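Local coordinates for protein C alpha-dehydrogenase (Sphingobium sp. SYK-6, PDB 4YAG) that binds NADH as a short-chain dehydrogenase/reductase of the lignin beta-aryl ether cleavage pathway, probably oxidising the Calpha alcohol of its substrates, at residues A[37-40]-A[41-44]; A[201-204]-A[205-208]; A[170-173]-A[174-178]; A[239-243]-A[244-248]. All blocks are in the same frame, centred on the assembly; numbering follows the deposited sequence.

Contact 1. Residues A[37-40]-A[41-44]. With NAI (1,4-dihydronicotinamide adenine dinucleotide), chain C.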
# COMPACT_ATOMS: atom_id res chain seq x y z
N ILE A 37 -11.73 -17.54 -7.11
CA ILE A 37 -12.51 -16.96 -8.18
C ILE A 37 -12.65 -17.92 -9.38
O ILE A 37 -13.50 -17.72 -10.24
CB ILE A 37 -11.90 -15.59 -8.61
CG1 ILE A 37 -12.94 -14.72 -9.32
CG2 ILE A 37 -10.68 -15.80 -9.49
CD1 ILE A 37 -12.43 -13.30 -9.55
N ARG A 38 -11.83 -18.97 -9.42
CA ARG A 38 -11.80 -19.90 -10.54
C ARG A 38 -12.54 -21.19 -10.21
O ARG A 38 -12.07 -21.99 -9.40
CB ARG A 38 -10.35 -20.22 -10.91
CG ARG A 38 -9.63 -19.07 -11.63
CD ARG A 38 -9.95 -18.99 -13.10
NE ARG A 38 -9.53 -20.20 -13.83
CZ ARG A 38 -8.29 -20.40 -14.28
NH1 ARG A 38 -7.34 -19.48 -14.08
NH2 ARG A 38 -7.99 -21.53 -14.89
N GLN A 39 -13.70 -21.38 -10.83
CA GLN A 39 -14.49 -22.58 -10.59
C GLN A 39 -13.72 -23.83 -10.98
O GLN A 39 -13.83 -24.86 -10.30
CB GLN A 39 -15.82 -22.55 -11.34
CG GLN A 39 -16.75 -23.70 -10.93
CD GLN A 39 -17.12 -23.66 -9.46
OE1 GLN A 39 -17.75 -22.71 -8.99
NE2 GLN A 39 -16.74 -24.71 -8.72
N ASP A 40 -12.94 -23.76 -12.06
CA ASP A 40 -12.20 -24.94 -12.50
C ASP A 40 -11.11 -25.33 -11.49
O ASP A 40 -10.89 -26.53 -11.25
CB ASP A 40 -11.65 -24.79 -13.93
CG ASP A 40 -10.76 -23.58 -14.12
OD1 ASP A 40 -10.80 -22.64 -13.30
OD2 ASP A 40 -10.01 -23.56 -15.12
N HIS A 41 -10.45 -24.34 -10.89
CA HIS A 41 -9.50 -24.62 -9.82
C HIS A 41 -10.22 -25.28 -8.63
O HIS A 41 -9.71 -26.25 -8.07
CB HIS A 41 -8.77 -23.34 -9.36
CG HIS A 41 -7.82 -22.80 -10.37
ND1 HIS A 41 -7.01 -21.69 -10.11
CD2 HIS A 41 -7.50 -23.17 -11.62
CE1 HIS A 41 -6.26 -21.44 -11.13
NE2 HIS A 41 -6.54 -22.31 -12.10
N LEU A 42 -11.37 -24.74 -8.24
CA LEU A 42 -12.12 -25.31 -7.11
C LEU A 42 -12.50 -26.75 -7.40
O LEU A 42 -12.42 -27.61 -6.51
CB LEU A 42 -13.38 -24.50 -6.81
CG LEU A 42 -13.13 -23.11 -6.22
CD1 LEU A 42 -14.39 -22.28 -6.21
CD2 LEU A 42 -12.57 -23.18 -4.82
N ASP A 43 -12.94 -27.03 -8.63
CA ASP A 43 -13.35 -28.39 -8.98
C ASP A 43 -12.17 -29.37 -8.91
O ASP A 43 -12.30 -30.51 -8.44
CB ASP A 43 -13.98 -28.43 -10.37
CG ASP A 43 -15.32 -27.71 -10.44
OD1 ASP A 43 -15.93 -27.44 -9.38
OD2 ASP A 43 -15.75 -27.44 -11.58
N GLU A 44 -11.01 -28.91 -9.36
CA GLU A 44 -9.80 -29.73 -9.33
C GLU A 44 -9.37 -30.00 -7.90
O GLU A 44 -8.93 -31.11 -7.60
CB GLU A 44 -8.66 -29.02 -10.07
CG GLU A 44 -8.84 -28.96 -11.56
CD GLU A 44 -7.95 -27.93 -12.22
OE1 GLU A 44 -7.13 -27.29 -11.52
OE2 GLU A 44 -8.09 -27.73 -13.45
PA NAI C . -2.01 -19.21 -8.14
O1A NAI C . -2.62 -18.44 -9.27
O2A NAI C . -1.56 -20.63 -8.43
O5B NAI C . -2.99 -19.24 -6.91
C5B NAI C . -3.77 -18.11 -6.62
C4B NAI C . -5.20 -18.50 -6.61
O4B NAI C . -5.89 -17.30 -6.17
C3B NAI C . -5.77 -18.93 -7.89
O3B NAI C . -6.45 -20.19 -7.79
C2B NAI C . -6.65 -17.84 -8.28
O2B NAI C . -7.76 -18.25 -9.08
C1B NAI C . -7.04 -17.21 -7.02
N9A NAI C . -7.46 -15.84 -7.17
C8A NAI C . -6.90 -14.85 -7.95
N7A NAI C . -7.62 -13.72 -7.85
C5A NAI C . -8.66 -13.94 -6.99
C6A NAI C . -9.73 -13.18 -6.49
N6A NAI C . -9.92 -11.87 -6.95
N1A NAI C . -10.60 -13.73 -5.61
C2A NAI C . -10.45 -15.02 -5.22
N3A NAI C . -9.45 -15.79 -5.67
C4A NAI C . -8.56 -15.28 -6.55
O3 NAI C . -0.75 -18.34 -7.72
PN NAI C . 0.12 -18.31 -6.37
O1N NAI C . -0.09 -19.54 -5.50
O2N NAI C . 1.54 -18.12 -6.84
O5D NAI C . -0.42 -17.00 -5.61
C5D NAI C . -0.68 -16.98 -4.21
C4D NAI C . -0.10 -15.76 -3.60
O4D NAI C . 1.36 -15.91 -3.57
C3D NAI C . -0.38 -14.52 -4.32
O3D NAI C . -0.78 -13.50 -3.39
C2D NAI C . 0.88 -14.16 -4.97
O2D NAI C . 0.97 -12.74 -5.17
C1D NAI C . 1.89 -14.62 -4.05
N1N NAI C . 3.22 -14.86 -4.49
C2N NAI C . 3.56 -15.88 -5.35
C3N NAI C . 4.88 -16.06 -5.71
C7N NAI C . 5.28 -17.16 -6.63
O7N NAI C . 6.44 -17.25 -7.09
N7N NAI C . 4.28 -18.18 -6.92
C4N NAI C . 5.89 -15.24 -5.21
C5N NAI C . 5.53 -14.26 -4.31
C6N NAI C . 4.22 -14.08 -3.95
O HOH W 1 -7.79 -25.35 -14.71

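Contact 2. Residues A[201-204]-A[205-208]. With NAI (1,4-dihydronicotinamide adenine dinucleotide), chain C.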
# COMPACT_ATOMS: atom_id res chain seq x y z
N ASN A 201 -7.80 -14.51 -14.40
CA ASN A 201 -8.32 -14.34 -13.06
C ASN A 201 -8.76 -12.91 -12.79
O ASN A 201 -9.43 -12.65 -11.80
CB ASN A 201 -7.28 -14.74 -12.00
CG ASN A 201 -6.84 -16.18 -12.15
OD1 ASN A 201 -7.55 -16.98 -12.77
ND2 ASN A 201 -5.69 -16.54 -11.57
N ARG A 202 -8.40 -11.99 -13.69
CA ARG A 202 -8.77 -10.59 -13.52
C ARG A 202 -10.29 -10.46 -13.51
O ARG A 202 -10.95 -10.92 -14.45
CB ARG A 202 -8.22 -9.77 -14.69
CG ARG A 202 -8.52 -8.28 -14.62
CD ARG A 202 -8.07 -7.54 -15.88
NE ARG A 202 -6.63 -7.31 -15.94
CZ ARG A 202 -6.02 -6.12 -15.85
NH1 ARG A 202 -6.69 -4.99 -15.65
NH2 ARG A 202 -4.69 -6.06 -15.94
N PRO A 203 -10.87 -9.86 -12.46
CA PRO A 203 -12.33 -9.73 -12.48
C PRO A 203 -12.82 -8.92 -13.67
O PRO A 203 -12.13 -8.03 -14.17
CB PRO A 203 -12.65 -9.03 -11.17
CG PRO A 203 -11.50 -9.39 -10.25
CD PRO A 203 -10.29 -9.45 -11.16
N GLU A 204 -14.02 -9.24 -14.14
CA GLU A 204 -14.56 -8.64 -15.35
C GLU A 204 -14.51 -7.12 -15.35
O GLU A 204 -14.22 -6.49 -16.37
CB GLU A 204 -16.00 -9.12 -15.57
CG GLU A 204 -16.64 -8.60 -16.86
CD GLU A 204 -15.95 -9.13 -18.10
OE1 GLU A 204 -15.42 -10.27 -18.06
OE2 GLU A 204 -15.93 -8.41 -19.12
N ARG A 205 -14.78 -6.51 -14.20
CA ARG A 205 -14.93 -5.06 -14.16
C ARG A 205 -13.61 -4.33 -14.39
O ARG A 205 -13.62 -3.12 -14.66
CB ARG A 205 -15.55 -4.61 -12.84
CG ARG A 205 -14.67 -4.81 -11.65
CD ARG A 205 -15.48 -4.56 -10.39
NE ARG A 205 -14.69 -4.52 -9.17
CZ ARG A 205 -14.23 -5.59 -8.52
NH1 ARG A 205 -14.46 -6.82 -9.00
NH2 ARG A 205 -13.56 -5.45 -7.39
N PHE A 206 -12.49 -5.04 -14.26
CA PHE A 206 -11.18 -4.41 -14.48
C PHE A 206 -10.60 -4.65 -15.89
O PHE A 206 -9.48 -4.21 -16.18
CB PHE A 206 -10.17 -4.92 -13.45
CG PHE A 206 -10.50 -4.55 -12.03
CD1 PHE A 206 -10.56 -3.23 -11.63
CD2 PHE A 206 -10.77 -5.54 -11.09
CE1 PHE A 206 -10.86 -2.90 -10.35
CE2 PHE A 206 -11.07 -5.20 -9.80
CZ PHE A 206 -11.12 -3.88 -9.43
N ARG A 207 -11.34 -5.33 -16.76
CA ARG A 207 -10.82 -5.70 -18.09
C ARG A 207 -10.85 -4.57 -19.09
O ARG A 207 -9.84 -4.31 -19.78
CB ARG A 207 -11.59 -6.91 -18.64
CG ARG A 207 -11.35 -8.15 -17.84
CD ARG A 207 -12.14 -9.38 -18.29
NE ARG A 207 -11.66 -10.47 -17.44
CZ ARG A 207 -11.18 -11.63 -17.86
NH1 ARG A 207 -11.17 -11.94 -19.15
NH2 ARG A 207 -10.73 -12.50 -16.97
N ALA A 208 -11.99 -3.90 -19.21
CA ALA A 208 -12.14 -2.83 -20.19
C ALA A 208 -11.22 -1.68 -19.84
O ALA A 208 -11.25 -1.19 -18.73
CB ALA A 208 -13.57 -2.35 -20.25
PA NAI C . -2.01 -19.21 -8.14
O1A NAI C . -2.62 -18.44 -9.27
O2A NAI C . -1.56 -20.63 -8.43
O5B NAI C . -2.99 -19.24 -6.91
C5B NAI C . -3.77 -18.11 -6.62
C4B NAI C . -5.20 -18.50 -6.61
O4B NAI C . -5.89 -17.30 -6.17
C3B NAI C . -5.77 -18.93 -7.89
O3B NAI C . -6.45 -20.19 -7.79
C2B NAI C . -6.65 -17.84 -8.28
O2B NAI C . -7.76 -18.25 -9.08
C1B NAI C . -7.04 -17.21 -7.02
N9A NAI C . -7.46 -15.84 -7.17
C8A NAI C . -6.90 -14.85 -7.95
N7A NAI C . -7.62 -13.72 -7.85
C5A NAI C . -8.66 -13.94 -6.99
C6A NAI C . -9.73 -13.18 -6.49
N6A NAI C . -9.92 -11.87 -6.95
N1A NAI C . -10.60 -13.73 -5.61
C2A NAI C . -10.45 -15.02 -5.22
N3A NAI C . -9.45 -15.79 -5.67
C4A NAI C . -8.56 -15.28 -6.55
O3 NAI C . -0.75 -18.34 -7.72
PN NAI C . 0.12 -18.31 -6.37
O1N NAI C . -0.09 -19.54 -5.50
O2N NAI C . 1.54 -18.12 -6.84
O5D NAI C . -0.42 -17.00 -5.61
C5D NAI C . -0.68 -16.98 -4.21
C4D NAI C . -0.10 -15.76 -3.60
O4D NAI C . 1.36 -15.91 -3.57
C3D NAI C . -0.38 -14.52 -4.32
O3D NAI C . -0.78 -13.50 -3.39
C2D NAI C . 0.88 -14.16 -4.97
O2D NAI C . 0.97 -12.74 -5.17
C1D NAI C . 1.89 -14.62 -4.05
N1N NAI C . 3.22 -14.86 -4.49
C2N NAI C . 3.56 -15.88 -5.35
C3N NAI C . 4.88 -16.06 -5.71
C7N NAI C . 5.28 -17.16 -6.63
O7N NAI C . 6.44 -17.25 -7.09
N7N NAI C . 4.28 -18.18 -6.92
C4N NAI C . 5.89 -15.24 -5.21
C5N NAI C . 5.53 -14.26 -4.31
C6N NAI C . 4.22 -14.08 -3.95
O HOH W 2 -14.55 -4.47 -18.06

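Contact 3. Residues A[170-173]-A[174-178]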
# COMPACT_ATOMS: atom_id res chain seq x y z
N GLU A 170 2.10 -6.22 10.15
CA GLU A 170 2.82 -5.77 11.32
C GLU A 170 1.93 -4.91 12.24
O GLU A 170 1.92 -5.06 13.47
CB GLU A 170 4.01 -4.90 10.89
CG GLU A 170 5.09 -5.63 10.14
CD GLU A 170 6.13 -4.69 9.53
OE1 GLU A 170 5.87 -3.46 9.46
OE2 GLU A 170 7.22 -5.18 9.14
N THR A 171 1.18 -4.01 11.63
CA THR A 171 0.42 -3.06 12.43
C THR A 171 -0.77 -3.69 13.12
O THR A 171 -1.11 -3.26 14.23
CB THR A 171 -0.04 -1.86 11.58
OG1 THR A 171 -1.01 -2.27 10.59
CG2 THR A 171 1.16 -1.20 10.93
N ILE A 172 -1.41 -4.68 12.52
CA ILE A 172 -2.58 -5.28 13.16
C ILE A 172 -2.21 -6.22 14.31
O ILE A 172 -3.09 -6.60 15.07
CB ILE A 172 -3.50 -6.05 12.17
CG1 ILE A 172 -2.79 -7.29 11.62
CG2 ILE A 172 -3.99 -5.12 11.06
CD1 ILE A 172 -3.67 -8.13 10.71
N ARG A 173 -0.94 -6.57 14.47
CA ARG A 173 -0.55 -7.60 15.41
C ARG A 173 -1.07 -7.32 16.82
O ARG A 173 -1.64 -8.19 17.49
CB ARG A 173 0.98 -7.79 15.43
CG ARG A 173 1.45 -9.00 16.22
CD ARG A 173 2.96 -9.13 16.18
NE ARG A 173 3.34 -10.52 16.35
CZ ARG A 173 4.55 -10.96 16.64
NH1 ARG A 173 5.56 -10.11 16.86
NH2 ARG A 173 4.74 -12.27 16.75
N ASP A 174 -0.85 -6.11 17.32
CA ASP A 174 -1.21 -5.87 18.71
C ASP A 174 -2.73 -5.90 18.92
O ASP A 174 -3.21 -6.36 19.95
CB ASP A 174 -0.61 -4.56 19.25
CG ASP A 174 -1.21 -3.33 18.61
OD1 ASP A 174 -0.67 -2.89 17.58
OD2 ASP A 174 -2.21 -2.78 19.14
N SER A 175 -3.48 -5.42 17.93
CA SER A 175 -4.94 -5.48 18.05
C SER A 175 -5.43 -6.92 18.07
O SER A 175 -6.28 -7.30 18.89
CB SER A 175 -5.63 -4.73 16.91
OG SER A 175 -7.05 -4.81 17.06
N MET A 176 -4.91 -7.73 17.15
CA MET A 176 -5.36 -9.12 17.08
C MET A 176 -4.97 -9.89 18.33
O MET A 176 -5.72 -10.74 18.81
CB MET A 176 -4.79 -9.79 15.83
CG MET A 176 -5.28 -9.16 14.53
SD MET A 176 -7.10 -9.26 14.38
CE MET A 176 -7.39 -8.01 13.14
N ALA A 177 -3.81 -9.57 18.87
CA ALA A 177 -3.32 -10.24 20.07
C ALA A 177 -4.26 -10.01 21.27
O ALA A 177 -4.29 -10.84 22.18
CB ALA A 177 -1.93 -9.76 20.43
N GLU A 178 -4.99 -8.91 21.29
CA GLU A 178 -5.97 -8.67 22.37
C GLU A 178 -6.92 -9.85 22.52
O GLU A 178 -7.45 -10.11 23.60
CB GLU A 178 -6.80 -7.41 22.08
CG GLU A 178 -6.01 -6.14 22.03
CD GLU A 178 -6.84 -4.97 21.54
OE1 GLU A 178 -8.08 -5.08 21.49
OE2 GLU A 178 -6.24 -3.92 21.22
O HOH W 3 1.06 -4.22 16.11

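Contact 4. Residues A[239-243]-A[244-248]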
# COMPACT_ATOMS: atom_id res chain seq x y z
N VAL A 239 2.50 -23.96 8.63
CA VAL A 239 2.13 -24.74 9.81
C VAL A 239 3.02 -24.27 10.97
O VAL A 239 2.49 -23.95 12.06
CB VAL A 239 2.30 -26.25 9.56
CG1 VAL A 239 2.27 -27.04 10.86
CG2 VAL A 239 1.23 -26.74 8.59
N ASP A 240 4.33 -24.18 10.75
CA ASP A 240 5.24 -23.79 11.83
C ASP A 240 4.93 -22.36 12.31
O ASP A 240 4.98 -22.08 13.51
CB ASP A 240 6.70 -23.90 11.40
CG ASP A 240 7.14 -25.35 11.16
OD1 ASP A 240 6.49 -26.29 11.65
OD2 ASP A 240 8.17 -25.54 10.47
N ALA A 241 4.60 -21.46 11.39
CA ALA A 241 4.34 -20.07 11.74
C ALA A 241 3.07 -19.94 12.57
O ALA A 241 2.98 -19.07 13.47
CB ALA A 241 4.22 -19.20 10.47
N ILE A 242 2.05 -20.74 12.27
CA ILE A 242 0.81 -20.74 13.05
C ILE A 242 1.04 -21.34 14.43
O ILE A 242 0.61 -20.77 15.45
CB ILE A 242 -0.30 -21.50 12.30
CG1 ILE A 242 -0.65 -20.75 11.03
CG2 ILE A 242 -1.52 -21.66 13.17
CD1 ILE A 242 -1.37 -21.63 10.02
N VAL A 243 1.70 -22.49 14.50
CA VAL A 243 1.97 -23.14 15.76
C VAL A 243 2.79 -22.25 16.70
O VAL A 243 2.53 -22.21 17.90
CB VAL A 243 2.68 -24.50 15.55
CG1 VAL A 243 3.14 -25.09 16.86
CG2 VAL A 243 1.73 -25.48 14.86
N HIS A 244 3.79 -21.59 16.13
CA HIS A 244 4.74 -20.82 16.95
C HIS A 244 4.53 -19.32 16.92
O HIS A 244 5.32 -18.57 17.51
CB HIS A 244 6.16 -21.16 16.51
CG HIS A 244 6.51 -22.58 16.80
ND1 HIS A 244 6.71 -23.04 18.07
CD2 HIS A 244 6.63 -23.65 15.98
CE1 HIS A 244 6.94 -24.35 18.03
NE2 HIS A 244 6.90 -24.73 16.77
N ASN A 245 3.46 -18.88 16.27
CA ASN A 245 3.10 -17.47 16.19
C ASN A 245 4.25 -16.59 15.69
O ASN A 245 4.66 -15.63 16.35
CB ASN A 245 2.59 -16.94 17.53
CG ASN A 245 1.89 -15.61 17.38
OD1 ASN A 245 1.44 -15.26 16.30
ND2 ASN A 245 1.83 -14.83 18.47
N LYS A 246 4.76 -16.94 14.52
CA LYS A 246 5.86 -16.21 13.92
C LYS A 246 5.37 -15.09 13.03
O LYS A 246 4.61 -15.32 12.09
CB LYS A 246 6.67 -17.16 13.05
CG LYS A 246 7.30 -18.31 13.76
CD LYS A 246 7.95 -19.16 12.67
CE LYS A 246 8.79 -20.25 13.17
NZ LYS A 246 9.47 -20.85 12.00
N LEU A 247 5.84 -13.87 13.25
CA LEU A 247 5.36 -12.75 12.46
C LEU A 247 5.78 -12.79 10.99
O LEU A 247 4.97 -12.47 10.10
CB LEU A 247 5.83 -11.43 13.09
CG LEU A 247 5.46 -10.14 12.38
CD1 LEU A 247 3.94 -10.02 12.23
CD2 LEU A 247 6.04 -8.97 13.16
N TYR A 248 7.02 -13.17 10.74
CA TYR A 248 7.57 -13.17 9.40
C TYR A 248 7.99 -14.54 8.95
O TYR A 248 8.67 -15.28 9.68
CB TYR A 248 8.82 -12.29 9.36
CG TYR A 248 8.64 -10.85 9.75
CD1 TYR A 248 7.73 -10.02 9.11
CD2 TYR A 248 9.44 -10.29 10.74
CE1 TYR A 248 7.61 -8.70 9.45
CE2 TYR A 248 9.32 -8.99 11.09
CZ TYR A 248 8.42 -8.18 10.44
OH TYR A 248 8.33 -6.86 10.80

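Contact 1. Residues A[37-40]-A[41-44]
R38, at the N-cap of helix 39-51, folds its side chain over the imidazole of H41. CB of R38 makes a CH-pi contact, 3.9 Å from the H41 ring centroid; bends at chi2 and chi3 bring the guanidinium face over NE2 of H41, the two planes 42° apart. No N-H of R38 is aimed at that nitrogen, and NE2 bonds instead to E197. At the ring's other nitrogen, ND1 gives a nearly straight bond of 2.8 Å to O3B of the adenosine ribose. A histidine suits the place because it can reach cofactor and carboxylate at once. Here, in the turn between strand 31-36 and helix 39-51 of a Rossmann beta-alpha-beta unit, SDR enzymes hold the ribose. D40, its CG between backbone N and carbonyl carbon (chi1 57°), turns its carboxylate back to R38: NE meets OD1 at 2.8 Å and NH2 meets OD2 at 2.9 Å, both on syn lone pairs. A serine in place of R38 would probably leave D40 and E197 without their charged mate and part of the H41 face uncovered. One turn on, Q39 NE2 donates to D43 OD1 at 2.9 Å from above the carboxylate plane, and D43 also pairs with R46.

Contact 2. Residues A[201-204]-A[205-208]
Each of two arginines bonds to a backbone carbonyl in the other half of the loop: R207 reaches back to R202 O, while R202 reaches forward to F206 O. R207 approaches side-on, NE at 3.1 Å and NH2 at 3.0 Å from the same R202 O, which lies in the guanidinium plane. Two N-H groups thus share one acceptor, which holds R207 against rotation. In return R202 NH1 donates to F206 O at 2.9 Å, arriving from above the carbonyl plane. R202 is buried; its other N-H groups meet D107 and E216, so the long side chain knits three parts of the fold together. A methionine in its place would probably leave D107 and E216 without their positive partner and deprive F206 O of its donor.

Between them the backbone turns tightly, F206 N bonding to P203 O at 3.0 Å and R207 N to E204 O at 3.1 Å. P203 supplies a rigid, apolar start: its CD sits at the edge of the F206 ring, 3.9 Å from CD2. E204 adds a long salt bridge, OE1 being 3.8 Å from NE of R207 but well out of the guanidinium plane, so only charge acts. R205 lies over a face of the F206 ring, CG above its centre and the guanidinium with a face to CE2, and reaches S66 and the NADH-binding D64. N201 lines the NADH pocket, ND2 3.7 Å from C2B of the ribose and OD1 bonded to R38. F206 and R202 lean on helix 105-133, E216 belongs to helix 213-219, and D64 follows strand 58-62.

Contact 3. Residues A[170-173]-A[174-178]
I172 and M176, one helical turn apart, project from the same side of helix 156-177 and meet with CG1 of I172 4.3 Å from CG of M176. M176 CG, anti to its carbonyl carbon (chi1 -64°), comes 3.4 Å from I172 O, and a bend at chi2 (-60°) then turns SD. Both side chains fit an apolar slot: they pack on V183 of strand 181-187, on I123 of helix 105-133 and on F100 of the second subunit, where a branched and a flexible chain fill the uneven surface well. In the backbone, M176 N bonds to I172 O at 3.0 Å, nearly straight, and A177 N to R173 O at 2.9 Å.

D174 points another way. With CG set between backbone N and carbonyl carbon (chi1 68°), its carboxylate turns back beside its own amide. The helix is kinked where the N of D174 and S175 have no bond to the turn before; a water bridges D174 N to E170 O, 2.9 Å from each, and lies 2.6 Å from D174 OD1. OD1 also receives S153 N of the second subunit, while S175, small enough for the interface, turns its hydroxyl to R131. In SDR proteins the long helices equivalent to 105-133 and 156-177 typically build the dimer interface. This is the far end of the helix whose beginning carries the NADH-binding Y158 and K162.

Contact 4. Residues A[239-243]-A[244-248]
Backbone bonds close helix 231-244 where A241 and D240 meet the residues that leave it. H244 N donates to D240 O at 2.9 Å as the last regular turn, and K246 N then reaches back five residues to A241 O at 3.0 Å, in the carbonyl plane and on a lone pair. N245 takes positive phi (53°), a left-handed conformation that asparagine tolerates well. The six-to-one bond and the positive phi are two features of a Schellman motif, and they turn the chain out of the helix, through K246 and L247, to strand 248-250 at the edge of the Rossmann sheet. K246 O meets T184 and the backbone of L247 pairs with V185.

Apolar contacts follow the same path. The extended lysine lays its methylenes along A241, CB to CB 4.1 Å, and alanine is small enough to be passed this closely. The imidazole of H244 lies beside V243, whose CG1 stands over one ring face in a CH-pi contact, 3.9 Å from the centroid and 14° off the normal. V243 CG1, anti to its N (chi1 171°), is thereby put over the ring.

Charges come near without touching: D240 OD2 and K246 NZ are 5.1 Å apart.

In the fold
Along the chain the order is contact 1, 3, 2, 4, but in space they form two pairs. Contacts 1 and 2, centres about 17 Å apart, both touch NADH, and R38 NH1 reaches N201 OD1 at 2.8 Å, so the turn after strand 31-36 and the loop after helix 198-201 close round the adenosine end. Contacts 3 and 4, about 14 Å apart between centres, both pack on strand 181-187, and contact 4 leads into strand 248-250; E170 OE2 and Y248 OH, 2.6 Å apart, probably share a hydrogen bond. Contacts 1 and 3, about 33 Å apart between centres, lie on opposite sides of the chain's centre, the one at the cofactor, the other at the second subunit.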